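Ulp1-like SUMO protease (Chaetomium thermophilum, PDB 6DG4) probably cleaves SUMO from its conjugates as a cysteine protease of the Ulp1 (C48) family, represented here by its catalytic domain. Local coordinates at residues D126-P131 with I143-R148. Residues are numbered along the deposited sequence; the frame is centred on the assembly and turned at random. Where two conformers were deposited one is given.
Sequences DTILIP and IRPGRR
Ile128 and Ile143 form an antiparallel hydrogen-bonded pair at the open end of the beta hairpin 127-134/137-144, within the central sheet of the Ulp1-type catalytic domain. Ile128 N donates to Ile143 O at 2.8 Å, and Ile143 N returns a bond to Ile128 O at 3.0 Å; both donors lie in the plane of the carbonyl they meet. Ile128 CB lies 4.0 Å from Ile143 CB, on the same face of the sheet. Ile128 CG1 stands anti to its own carbonyl carbon (chi1 -59°), and the extended chi2 (173°) carries Ile128 CD1 to 3.9 Å from Pro145 CG, the two side chains crossing at about a right angle. Ile130 extends the apolar row, its CD1 touching CD1 of Ile143. Phe92 and Phe122 pack on Ile128, while strand 89-91 runs parallel along the other edge of 127-131, Thr90 bonding the backbones of Thr127 and Leu129. Arg144 NH1 is hydrogen-bonded to Ser2 O. Beside the pair, Asp126 O meets Arg144 CA in a CA-H...O contact (3.3 Å) and accepts from two waters, one reaching Gly146 N by a weak bond. A bend at chi3 (90°) places Arg144 NE, whose one N-H is shared between the other water and a third, also bonded to Thr127 OG1.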
# COMPACT_ATOMS: atom_id res chain seq x y z
N ASP A 126 13.99 2.31 1.36
CA ASP A 126 13.83 0.87 1.22
C ASP A 126 12.66 0.47 0.33
O ASP A 126 12.77 -0.47 -0.46
CB ASP A 126 13.60 0.21 2.58
CG ASP A 126 14.82 0.22 3.47
OD1 ASP A 126 15.96 0.36 2.97
OD2 ASP A 126 14.64 0.07 4.69
N THR A 127 11.52 1.16 0.45
CA THR A 127 10.29 0.73 -0.20
C THR A 127 9.50 1.94 -0.68
O THR A 127 9.22 2.84 0.12
CB THR A 127 9.42 -0.05 0.78
OG1 THR A 127 10.21 -1.09 1.36
CG2 THR A 127 8.22 -0.65 0.09
N ILE A 128 9.14 1.94 -1.96
CA ILE A 128 8.25 2.93 -2.55
C ILE A 128 6.98 2.20 -2.98
O ILE A 128 7.04 1.29 -3.81
CB ILE A 128 8.90 3.65 -3.74
CG1 ILE A 128 10.19 4.35 -3.30
CG2 ILE A 128 7.92 4.63 -4.37
CD1 ILE A 128 10.98 4.95 -4.45
N LEU A 129 5.84 2.60 -2.41
CA LEU A 129 4.55 1.97 -2.67
C LEU A 129 3.74 2.85 -3.61
O LEU A 129 3.43 4.00 -3.28
CB LEU A 129 3.81 1.77 -1.35
CG LEU A 129 4.50 0.91 -0.29
CD1 LEU A 129 3.75 1.01 1.03
CD2 LEU A 129 4.61 -0.54 -0.74
N ILE A 130 3.38 2.32 -4.77
CA ILE A 130 2.65 3.05 -5.80
C ILE A 130 1.36 2.30 -6.09
O ILE A 130 1.36 1.28 -6.78
CB ILE A 130 3.49 3.23 -7.07
CG1 ILE A 130 4.76 4.03 -6.77
CG2 ILE A 130 2.67 3.91 -8.16
CD1 ILE A 130 5.79 3.99 -7.89
N PRO A 131 0.23 2.76 -5.56
CA PRO A 131 -1.05 2.12 -5.89
C PRO A 131 -1.48 2.50 -7.30
O PRO A 131 -1.44 3.67 -7.69
CB PRO A 131 -2.03 2.69 -4.85
CG PRO A 131 -1.23 3.56 -3.94
CD PRO A 131 0.05 3.89 -4.64
N ILE A 143 8.82 -0.22 -5.72
CA ILE A 143 10.22 -0.00 -6.05
C ILE A 143 11.01 -0.19 -4.76
O ILE A 143 10.62 0.32 -3.70
CB ILE A 143 10.45 1.39 -6.65
CG1 ILE A 143 9.60 1.57 -7.92
CG2 ILE A 143 11.93 1.59 -6.96
CD1 ILE A 143 9.59 3.00 -8.47
N ARG A 144 12.09 -0.96 -4.84
CA ARG A 144 12.95 -1.24 -3.69
C ARG A 144 14.34 -0.71 -4.04
O ARG A 144 15.17 -1.45 -4.59
CB ARG A 144 12.95 -2.72 -3.36
CG ARG A 144 11.55 -3.26 -3.07
CD ARG A 144 11.56 -4.76 -2.87
NE ARG A 144 11.78 -5.12 -1.48
CZ ARG A 144 12.13 -6.33 -1.06
NH1 ARG A 144 12.38 -7.30 -1.93
NH2 ARG A 144 12.24 -6.56 0.25
N PRO A 145 14.62 0.56 -3.75
CA PRO A 145 15.87 1.15 -4.26
C PRO A 145 17.14 0.50 -3.74
O PRO A 145 18.11 0.39 -4.49
CB PRO A 145 15.75 2.62 -3.83
CG PRO A 145 14.26 2.86 -3.81
CD PRO A 145 13.72 1.59 -3.20
N GLY A 146 17.17 0.08 -2.47
CA GLY A 146 18.36 -0.58 -1.96
C GLY A 146 18.65 -1.88 -2.67
O GLY A 146 19.81 -2.32 -2.75
N ARG A 147 17.61 -2.54 -3.19
CA ARG A 147 17.76 -3.78 -3.93
C ARG A 147 17.89 -3.56 -5.43
O ARG A 147 18.18 -4.51 -6.16
CB ARG A 147 16.57 -4.69 -3.64
CG ARG A 147 16.54 -5.07 -2.18
CD ARG A 147 15.47 -6.05 -1.85
NE ARG A 147 15.31 -6.10 -0.40
CZ ARG A 147 15.98 -6.91 0.41
NH1 ARG A 147 16.88 -7.76 -0.07
NH2 ARG A 147 15.75 -6.86 1.71
N ARG A 148 17.68 -2.33 -5.89
CA ARG A 148 17.70 -2.00 -7.31
C ARG A 148 16.67 -2.83 -8.07
O ARG A 148 16.94 -3.37 -9.14
CB ARG A 148 19.10 -2.14 -7.93
CG ARG A 148 20.24 -1.51 -7.14
CD ARG A 148 20.20 0.02 -7.08
NE ARG A 148 21.48 0.51 -6.59
CZ ARG A 148 21.81 0.66 -5.31
NH1 ARG A 148 20.94 0.38 -4.36
NH2 ARG A 148 23.03 1.07 -4.99
O HOH W 1 15.27 -1.53 -1.04
O HOH W 2 12.09 -3.20 0.71
O HOH W 3 9.87 -3.66 0.12